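PDB 1Q6H: FKBP-type peptidyl-prolyl cis-trans isomerase fkpA, which catalyses the cis-trans isomerization of proline peptide bonds, speeding protein folding, and also acts as a folding chaperone in the bacterial periplasm. Local coordinates for residues 78-81 / 82-86; 33-36 / 37-41; 97-100 / 101-104. All coordinates share one frame; numbering follows the deposited sequence.

How the interactions relate
All three contacts are turns of long helices. Interaction 2 lies on helix 19-43, and interactions 1 and 3 lie on helix 70-112. Interactions 1 and 2 are close in space but not in contact: their centres are about 16 Å apart, their nearest atoms about 7 Å. Both touch the second subunit, so both belong to the part of the N-terminal region that makes the dimer. Interaction 3 stands farther along helix 70-112, its centre about 28 Å from that of interaction 1 and about 30 Å from that of interaction 2. It meets no other chain. Its partners are loops of the FKBP-type isomerase domain, so helix 70-112 spans from the dimer interface to the catalytic domain.

Interaction 1: 78-81 / 82-86; sequences QAFE and ARVKS
The F80 ring is packed by V84 one helical turn later. Methyl CG2 of V84 sits over one face of the ring, shifted toward the rim, and makes a CH-pi contact 3.9 Å from the ring centroid of F80. The nearest carbons are F80 CE2 and V84 CG2, 3.6 Å apart. The first torsion of F80 (chi1 -173°) sets CG opposite the backbone N, which swings the end of the ring toward the following turn. V84 CG2 lies beside its own backbone N and points back to meet it.

The cationic neighbour comes from another side. R83 is extended, and its NH1 lies near the ring plane at the edge, 4.0 Å from F80 CE1. The guanidinium and ring planes are nearly perpendicular, at 89°. This is not a cation-pi stack. NH1 is instead claimed by salt bridges to D19 and D20 of the second subunit.

These residues lie within helix 70-112, and the face bearing F80 and V84 packs on the loop residue I47. F80 also touches L49, and S23 of the second subunit. With an alanine here in place of F80, V84 CG2 would probably lose the aromatic face it packs on, and a gap would open beside I47, L49 and S23 of the second subunit.

Backbone bonds run i to i+4. V84 N reaches F80 O at 2.9 Å, R83 N reaches A79 O at 3.0 Å, and K85 N reaches E81 O at 3.0 Å. The bond from A82 N to Q78 O is weak. E81 and K85 have opposite charges, but E81 OE1 and K85 NZ stay 5.0 Å apart.

Interaction 2: 33-36 / 37-41; sequences RYME and NSLKE
S38 and Y34 meet through both a carbonyl and a ring. The S38 hydroxyl donates to Y34 O, with OG to O at 2.9 Å, while S38 N donates to the same oxygen at 3.0 Å. The two donors come from opposite faces of the carbonyl plane. One oxygen thus takes two hydrogens from a single residue. The S38 OG lies beside its own backbone N (chi1 -57°), which turns it back along the helix to that carbonyl. The hydroxyl oxygen also stands over the centre of the Y34 ring, on one face, 4.0 Å above the plane.

R33 and N37 cross at a slant, their guanidinium and amide planes 65° apart. N37 OD1 approaches the guanidinium edge in its plane, 3.5 Å from R33 NH1. The stronger partner of R33 is D70 of the second subunit, joined to NH2 by a salt bridge.

The contact is a pair of turns of helix 19-43, within the helical dimerising part, which carries the sequence family found amino-terminal to FKBP-type isomerases. One side of the helix is buried. There selenomethionine M35 and L39 both touch L54 of helix 51-62 and F62 of the second subunit. M35 is modelled in two conformers, and its own contact with L39 is loose and less certain.

E36 and K40 lie side by side and point the same way. K40 bends at its last torsion (chi4 -23°), which brings NZ to 3.7 Å from E36 CG. The salt bridge from K40 NZ to E36 OE2 is long, and the position of OE2 is uncertain. A water gives a second link: it donates to E36 O at 3.0 Å and accepts a weak bond from K40 NZ.

Interaction 3: 97-100 / 101-104; sequences ADNE and AKGK
The first torsion of K102 (chi1 -73°) sets CG beside the backbone N, and the extended chain beyond carries NZ back past D98 and N99. N99 turns its amide group through a similar first torsion (chi1 -71°), with OD1 facing the lysine. No direct bond joins N99 OD1 to K102 NZ. A water links them, donating to N99 OD1 at 2.6 Å and accepting from K102 NZ at 2.8 Å. On its way the lysine chain passes close to a carbonyl, with K102 CD 3.5 Å from D98 O.

These residues make up two turns of helix 70-112, where it lies against loops of the isomerase domain. N99 ND2 donates to P210 O, so its amide is held at both ends. E100 touches P196 and N211, and K102 touches I151.

D98 turns its carboxylate to K94 in a salt bridge, and its OD2 remains 5.8 Å from K102 NZ. G103 is buried. Its N donates to N99 O at 2.9 Å. K102 N makes a nearly straight bond to D98 O, with an angle of 171° at the hydrogen. K104 CB touches E100 O (3.4 Å), and the extended chain beyond it leads away.

Interaction 1: 78-81 / 82-86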
ATOM      1  N   GLN A  78      13.694   4.304  -6.614  1.00 11.75           N
ATOM      2  CA  GLN A  78      13.618   2.917  -7.060  1.00 12.72           C
ATOM      3  C   GLN A  78      14.929   2.229  -6.730  1.00 11.83           C
ATOM      4  O   GLN A  78      14.954   1.081  -6.320  1.00 11.51           O
ATOM      5  CB  GLN A  78      13.332   2.800  -8.549  1.00 13.66           C
ATOM      6  CG  GLN A  78      11.886   3.042  -8.878  1.00 17.40           C
ATOM      7  CD  GLN A  78      11.577   2.754 -10.318  1.00 19.36           C
ATOM      8  OE1 GLN A  78      12.102   1.792 -10.900  1.00 21.87           O
ATOM      9  NE2 GLN A  78      10.716   3.564 -10.900  1.00 20.76           N
ATOM     10  N   ALA A  79      16.024   2.938  -6.928  1.00 12.11           N
ATOM     11  CA  ALA A  79      17.319   2.376  -6.622  1.00 12.98           C
ATOM     12  C   ALA A  79      17.394   2.113  -5.114  1.00 13.55           C
ATOM     13  O   ALA A  79      17.853   1.044  -4.688  1.00 13.03           O
ATOM     14  CB  ALA A  79      18.453   3.304  -7.117  1.00 12.32           C
ATOM     15  N   PHE A  80      16.909   3.058  -4.311  1.00 13.11           N
ATOM     16  CA  PHE A  80      16.903   2.898  -2.866  1.00 12.63           C
ATOM     17  C   PHE A  80      16.087   1.682  -2.440  1.00 13.74           C
ATOM     18  O   PHE A  80      16.513   0.941  -1.556  1.00 13.08           O
ATOM     19  CB  PHE A  80      16.396   4.161  -2.146  1.00 12.73           C
ATOM     20  CG  PHE A  80      16.542   4.098  -0.660  1.00 13.03           C
ATOM     21  CD1 PHE A  80      17.804   4.066  -0.079  1.00 12.08           C
ATOM     22  CD2 PHE A  80      15.424   4.028   0.162  1.00 11.93           C
ATOM     23  CE1 PHE A  80      17.953   3.973   1.273  1.00 13.04           C
ATOM     24  CE2 PHE A  80      15.565   3.931   1.525  1.00 13.64           C
ATOM     25  CZ  PHE A  80      16.833   3.904   2.093  1.00 13.32           C
ATOM     26  N   GLU A  81      14.924   1.462  -3.044  1.00 14.35           N
ATOM     27  CA  GLU A  81      14.132   0.286  -2.682  1.00 15.85           C
ATOM     28  C   GLU A  81      14.922  -1.021  -2.885  1.00 14.87           C
ATOM     29  O   GLU A  81      14.860  -1.921  -2.060  1.00 15.80           O
ATOM     30  CB  GLU A  81      12.821   0.242  -3.451  1.00 17.49           C
ATOM     31  CG  GLU A  81      11.847   1.346  -3.079  1.00 21.26           C
ATOM     32  CD  GLU A  81      10.758   1.536  -4.129  1.00 24.86           C
ATOM     33  OE1 GLU A  81      10.278   0.501  -4.671  1.00 28.32           O
ATOM     34  OE2 GLU A  81      10.375   2.711  -4.402  1.00 27.32           O
ATOM     35  N   ALA A  82      15.690  -1.106  -3.958  1.00 14.59           N
ATOM     36  CA  ALA A  82      16.506  -2.290  -4.238  1.00 14.01           C
ATOM     37  C   ALA A  82      17.636  -2.419  -3.214  1.00 14.19           C
ATOM     38  O   ALA A  82      17.993  -3.522  -2.786  1.00 13.94           O
ATOM     39  CB  ALA A  82      17.057  -2.205  -5.640  1.00 14.01           C
ATOM     40  N   ARG A  83      18.194  -1.295  -2.789  1.00 13.81           N
ATOM     41  CA  ARG A  83      19.226  -1.337  -1.761  1.00 13.74           C
ATOM     42  C   ARG A  83      18.635  -1.908  -0.488  1.00 14.20           C
ATOM     43  O   ARG A  83      19.230  -2.791   0.192  1.00 11.88           O
ATOM     44  CB  ARG A  83      19.748   0.057  -1.477  1.00 14.03           C
ATOM     45  CG  ARG A  83      20.717   0.149  -0.338  1.00 13.61           C
ATOM     46  CD  ARG A  83      21.226   1.557  -0.119  1.00 11.77           C
ATOM     47  NE  ARG A  83      22.070   1.640   1.049  1.00  9.74           N
ATOM     48  CZ  ARG A  83      22.424   2.767   1.649  1.00  9.31           C
ATOM     49  NH1 ARG A  83      21.993   3.934   1.201  1.00  8.59           N
ATOM     50  NH2 ARG A  83      23.192   2.728   2.723  1.00  7.82           N
ATOM     51  N   VAL A  84      17.444  -1.420  -0.167  1.00 13.40           N
ATOM     52  CA  VAL A  84      16.782  -1.844   1.048  1.00 13.09           C
ATOM     53  C   VAL A  84      16.546  -3.355   1.043  1.00 12.85           C
ATOM     54  O   VAL A  84      16.850  -4.039   2.019  1.00 13.07           O
ATOM     55  CB  VAL A  84      15.465  -1.101   1.287  1.00 13.91           C
ATOM     56  CG1 VAL A  84      14.679  -1.787   2.401  1.00 15.70           C
ATOM     57  CG2 VAL A  84      15.734   0.333   1.665  1.00 14.22           C
ATOM     58  N   LYS A  85      16.019  -3.874  -0.048  1.00 12.70           N
ATOM     59  CA  LYS A  85      15.745  -5.293  -0.134  1.00 12.58           C
ATOM     60  C   LYS A  85      17.019  -6.115  -0.127  1.00 12.22           C
ATOM     61  O   LYS A  85      17.035  -7.253   0.339  1.00 10.18           O
ATOM     62  CB  LYS A  85      15.002  -5.589  -1.418  1.00 12.89           C
ATOM     63  CG  LYS A  85      13.545  -5.151  -1.415  1.00 14.48           C
ATOM     64  CD  LYS A  85      12.894  -5.414  -2.738  1.00 15.34           C
ATOM     65  CE  LYS A  85      11.428  -5.049  -2.706  1.00 16.47           C
ATOM     66  NZ  LYS A  85      11.018  -4.422  -3.983  1.00 18.26           N
ATOM     67  N   SER A  86      18.076  -5.550  -0.694  1.00 13.28           N
ATOM     68  CA  SER A  86      19.362  -6.235  -0.741  1.00 14.45           C
ATOM     69  C   SER A  86      19.897  -6.310   0.672  1.00 14.24           C
ATOM     70  O   SER A  86      20.418  -7.337   1.120  1.00 14.45           O
ATOM     71  CB  SER A  86      20.340  -5.479  -1.658  1.00 14.85           C
ATOM     72  OG  SER A  86      21.642  -6.053  -1.604  1.00 17.94           O
TER

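Interaction 2: 33-36 / 37-41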
ATOM      1  N   ARG A  33       6.633  11.458  12.137  1.00 13.63           N
ATOM      2  CA  ARG A  33       6.775  10.259  12.933  1.00 15.55           C
ATOM      3  C   ARG A  33       6.836   9.050  12.026  1.00 14.72           C
ATOM      4  O   ARG A  33       7.589   8.123  12.261  1.00 11.19           O
ATOM      5  CB  ARG A  33       5.611  10.125  13.910  1.00 17.64           C
ATOM      6  CG  ARG A  33       5.616   8.818  14.669  1.00 21.44           C
ATOM      7  CD  ARG A  33       6.410   8.817  15.976  1.00 25.07           C
ATOM      8  NE  ARG A  33       5.508   8.750  17.121  1.00 29.82           N
ATOM      9  CZ  ARG A  33       4.794   7.674  17.456  1.00 31.70           C
ATOM     10  NH1 ARG A  33       4.880   6.540  16.755  1.00 33.41           N
ATOM     11  NH2 ARG A  33       3.987   7.729  18.498  1.00 32.07           N
ATOM     12  N   TYR A  34       5.991   9.065  11.001  1.00 16.35           N
ATOM     13  CA  TYR A  34       5.972   8.025   9.999  1.00 17.75           C
ATOM     14  C   TYR A  34       7.356   7.888   9.367  1.00 15.91           C
ATOM     15  O   TYR A  34       7.853   6.789   9.151  1.00 13.79           O
ATOM     16  CB  TYR A  34       4.962   8.394   8.908  1.00 19.32           C
ATOM     17  CG  TYR A  34       5.108   7.562   7.659  1.00 23.93           C
ATOM     18  CD1 TYR A  34       4.650   6.250   7.629  1.00 26.75           C
ATOM     19  CD2 TYR A  34       5.730   8.072   6.518  1.00 27.37           C
ATOM     20  CE1 TYR A  34       4.778   5.474   6.507  1.00 28.68           C
ATOM     21  CE2 TYR A  34       5.866   7.293   5.373  1.00 29.01           C
ATOM     22  CZ  TYR A  34       5.383   5.993   5.383  1.00 30.11           C
ATOM     23  OH  TYR A  34       5.489   5.191   4.272  1.00 33.46           O
HETATM   24  N   MSE A  35       7.950   9.025   9.042  1.00 16.03           N
HETATM   25  CA  MSE A  35       9.270   9.072   8.429  1.00 16.35           C
HETATM   26  C   MSE A  35      10.309   8.539   9.421  1.00 15.80           C
HETATM   27  O   MSE A  35      11.136   7.685   9.078  1.00 15.04           O
HETATM   28  CB  MSE A  35       9.618  10.523   8.062  0.50 17.07           C
HETATM   29  CG  MSE A  35      10.607  10.718   6.899  0.50 17.98           C
HETATM   30 SE   MSE A  35      10.565   9.310   5.582  0.50 18.46          SE
HETATM   31  CE  MSE A  35       8.756   9.698   4.923  0.50 16.46           C
ATOM     32  N   GLU A  36      10.257   9.027  10.654  1.00 16.02           N
ATOM     33  CA  GLU A  36      11.201   8.578  11.669  1.00 17.57           C
ATOM     34  C   GLU A  36      11.115   7.054  11.816  1.00 16.08           C
ATOM     35  O   GLU A  36      12.141   6.367  11.821  1.00 15.19           O
ATOM     36  CB  GLU A  36      10.965   9.280  13.003  1.00 19.28           C
ATOM     37  CG  GLU A  36      11.979   8.914  14.074  1.00 23.97           C
ATOM     38  CD  GLU A  36      11.586   9.368  15.481  1.00 27.71           C
ATOM     39  OE1 GLU A  36      10.456   9.040  15.956  1.00 28.93           O
ATOM     40  OE2 GLU A  36      12.441  10.022  16.141  1.00 29.61           O
ATOM     41  N   ASN A  37       9.900   6.533  11.925  1.00 14.33           N
ATOM     42  CA  ASN A  37       9.717   5.099  12.054  1.00 15.35           C
ATOM     43  C   ASN A  37      10.309   4.326  10.859  1.00 14.91           C
ATOM     44  O   ASN A  37      10.902   3.259  11.049  1.00 14.91           O
ATOM     45  CB  ASN A  37       8.229   4.726  12.290  1.00 15.59           C
ATOM     46  CG  ASN A  37       7.706   5.170  13.664  1.00 17.15           C
ATOM     47  OD1 ASN A  37       6.483   5.310  13.871  1.00 18.38           O
ATOM     48  ND2 ASN A  37       8.620   5.399  14.604  1.00 19.03           N
ATOM     49  N   SER A  38      10.145   4.847   9.640  1.00 15.20           N
ATOM     50  CA  SER A  38      10.731   4.240   8.439  1.00 15.85           C
ATOM     51  C   SER A  38      12.248   4.155   8.516  1.00 14.49           C
ATOM     52  O   SER A  38      12.840   3.128   8.195  1.00 13.93           O
ATOM     53  CB  SER A  38      10.371   5.042   7.191  1.00 16.47           C
ATOM     54  OG  SER A  38       8.968   5.144   7.055  1.00 20.31           O
ATOM     55  N   LEU A  39      12.881   5.255   8.900  1.00 13.78           N
ATOM     56  CA  LEU A  39      14.331   5.241   9.097  1.00 13.56           C
ATOM     57  C   LEU A  39      14.749   4.253  10.207  1.00 13.85           C
ATOM     58  O   LEU A  39      15.802   3.613  10.110  1.00 11.32           O
ATOM     59  CB  LEU A  39      14.861   6.646   9.371  1.00 14.10           C
ATOM     60  CG  LEU A  39      15.337   7.386   8.100  1.00 16.59           C
ATOM     61  CD1 LEU A  39      14.248   7.537   7.032  1.00 15.61           C
ATOM     62  CD2 LEU A  39      15.928   8.746   8.419  1.00 18.15           C
ATOM     63  N   LYS A  40      13.930   4.127  11.248  1.00 12.39           N
ATOM     64  CA  LYS A  40      14.230   3.169  12.286  1.00 14.48           C
ATOM     65  C   LYS A  40      14.316   1.762  11.696  1.00 13.34           C
ATOM     66  O   LYS A  40      15.243   0.996  12.007  1.00 12.16           O
ATOM     67  CB  LYS A  40      13.210   3.232  13.429  1.00 16.16           C
ATOM     68  CG  LYS A  40      13.372   4.455  14.317  1.00 19.36           C
ATOM     69  CD  LYS A  40      12.775   4.260  15.723  1.00 22.61           C
ATOM     70  CE  LYS A  40      12.842   5.554  16.554  1.00 23.78           C
ATOM     71  NZ  LYS A  40      13.918   6.494  16.072  1.00 25.33           N
ATOM     72  N   GLU A  41      13.373   1.411  10.825  1.00 12.05           N
ATOM     73  CA  GLU A  41      13.388   0.059  10.220  1.00 13.03           C
ATOM     74  C   GLU A  41      14.604  -0.142   9.325  1.00 10.61           C
ATOM     75  O   GLU A  41      15.216  -1.213   9.286  1.00 10.37           O
ATOM     76  CB  GLU A  41      12.122  -0.178   9.394  1.00 14.01           C
ATOM     77  CG  GLU A  41      10.843  -0.230  10.213  1.00 17.32           C
ATOM     78  CD  GLU A  41      10.899  -1.264  11.302  1.00 18.38           C
ATOM     79  OE1 GLU A  41      11.179  -2.442  10.987  1.00 21.25           O
ATOM     80  OE2 GLU A  41      10.681  -0.887  12.471  1.00 21.34           O
TER
HETATM   81  O   HOH W   1      14.766   7.275  12.946  1.00 35.37           O

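Interaction 3: 97-100 / 101-104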
ATOM      1  N   ALA A  97      23.496 -17.346   9.845  1.00 13.09           N
ATOM      2  CA  ALA A  97      24.798 -17.907  10.177  1.00 12.83           C
ATOM      3  C   ALA A  97      25.101 -17.797  11.674  1.00 12.74           C
ATOM      4  O   ALA A  97      25.547 -18.752  12.304  1.00 11.21           O
ATOM      5  CB  ALA A  97      25.915 -17.239   9.327  1.00 13.26           C
ATOM      6  N   ASP A  98      24.849 -16.628  12.234  1.00 12.43           N
ATOM      7  CA  ASP A  98      25.094 -16.386  13.646  1.00 13.85           C
ATOM      8  C   ASP A  98      24.250 -17.331  14.515  1.00 13.15           C
ATOM      9  O   ASP A  98      24.755 -17.944  15.453  1.00 11.43           O
ATOM     10  CB  ASP A  98      24.782 -14.921  13.999  1.00 14.74           C
ATOM     11  CG  ASP A  98      25.778 -13.941  13.396  1.00 16.28           C
ATOM     12  OD1 ASP A  98      26.821 -14.398  12.892  1.00 18.05           O
ATOM     13  OD2 ASP A  98      25.610 -12.693  13.379  1.00 18.02           O
ATOM     14  N   ASN A  99      22.977 -17.476  14.173  1.00 13.81           N
ATOM     15  CA  ASN A  99      22.091 -18.310  14.961  1.00 13.82           C
ATOM     16  C   ASN A  99      22.481 -19.771  14.842  1.00 14.42           C
ATOM     17  O   ASN A  99      22.434 -20.497  15.846  1.00 12.78           O
ATOM     18  CB  ASN A  99      20.620 -18.075  14.588  1.00 13.99           C
ATOM     19  CG  ASN A  99      20.107 -16.706  15.067  1.00 13.31           C
ATOM     20  OD1 ASN A  99      20.682 -16.090  15.953  1.00 14.40           O
ATOM     21  ND2 ASN A  99      19.036 -16.229  14.460  1.00 11.26           N
ATOM     22  N   GLU A 100      22.875 -20.207  13.638  1.00 13.12           N
ATOM     23  CA  GLU A 100      23.336 -21.574  13.466  1.00 13.49           C
ATOM     24  C   GLU A 100      24.542 -21.814  14.386  1.00 13.71           C
ATOM     25  O   GLU A 100      24.647 -22.857  14.995  1.00 12.62           O
ATOM     26  CB  GLU A 100      23.714 -21.850  12.006  1.00 13.44           C
ATOM     27  CG  GLU A 100      24.097 -23.298  11.662  1.00 13.92           C
ATOM     28  CD  GLU A 100      22.901 -24.188  11.319  1.00 16.04           C
ATOM     29  OE1 GLU A 100      21.752 -23.680  11.253  1.00 16.27           O
ATOM     30  OE2 GLU A 100      23.108 -25.407  11.116  1.00 18.04           O
ATOM     31  N   ALA A 101      25.467 -20.862  14.460  1.00 12.73           N
ATOM     32  CA  ALA A 101      26.650 -21.073  15.284  1.00 12.29           C
ATOM     33  C   ALA A 101      26.285 -21.081  16.768  1.00 12.03           C
ATOM     34  O   ALA A 101      26.667 -21.984  17.469  1.00 11.25           O
ATOM     35  CB  ALA A 101      27.738 -20.056  14.976  1.00 12.16           C
ATOM     36  N   LYS A 102      25.506 -20.106  17.229  1.00 12.37           N
ATOM     37  CA  LYS A 102      25.140 -20.031  18.646  1.00 13.16           C
ATOM     38  C   LYS A 102      24.340 -21.255  19.098  1.00 13.27           C
ATOM     39  O   LYS A 102      24.563 -21.784  20.183  1.00 12.48           O
ATOM     40  CB  LYS A 102      24.301 -18.791  18.928  1.00 13.87           C
ATOM     41  CG  LYS A 102      25.019 -17.472  18.924  1.00 13.99           C
ATOM     42  CD  LYS A 102      23.996 -16.386  18.533  1.00 16.28           C
ATOM     43  CE  LYS A 102      24.280 -15.056  19.140  1.00 16.43           C
ATOM     44  NZ  LYS A 102      23.343 -14.043  18.540  1.00 16.00           N
ATOM     45  N   GLY A 103      23.405 -21.688  18.270  1.00 12.38           N
ATOM     46  CA  GLY A 103      22.592 -22.847  18.555  1.00 13.58           C
ATOM     47  C   GLY A 103      23.381 -24.143  18.646  1.00 14.87           C
ATOM     48  O   GLY A 103      23.126 -24.993  19.505  1.00 14.41           O
ATOM     49  N   LYS A 104      24.332 -24.307  17.741  1.00 14.69           N
ATOM     50  CA  LYS A 104      25.149 -25.484  17.735  1.00 15.70           C
ATOM     51  C   LYS A 104      25.963 -25.531  19.021  1.00 15.04           C
ATOM     52  O   LYS A 104      26.222 -26.605  19.580  1.00 14.25           O
ATOM     53  CB  LYS A 104      26.096 -25.467  16.541  1.00 16.47           C
ATOM     54  CG  LYS A 104      27.013 -26.675  16.477  1.00 17.25           C
ATOM     55  CD  LYS A 104      27.757 -26.781  15.139  1.00 20.17           C
ATOM     56  CE  LYS A 104      28.554 -28.093  15.067  1.00 21.33           C
ATOM     57  NZ  LYS A 104      29.324 -28.220  13.782  1.00 23.02           N
TER
HETATM   58  O   HOH W   2      21.929 -13.797  16.121  1.00 47.26           O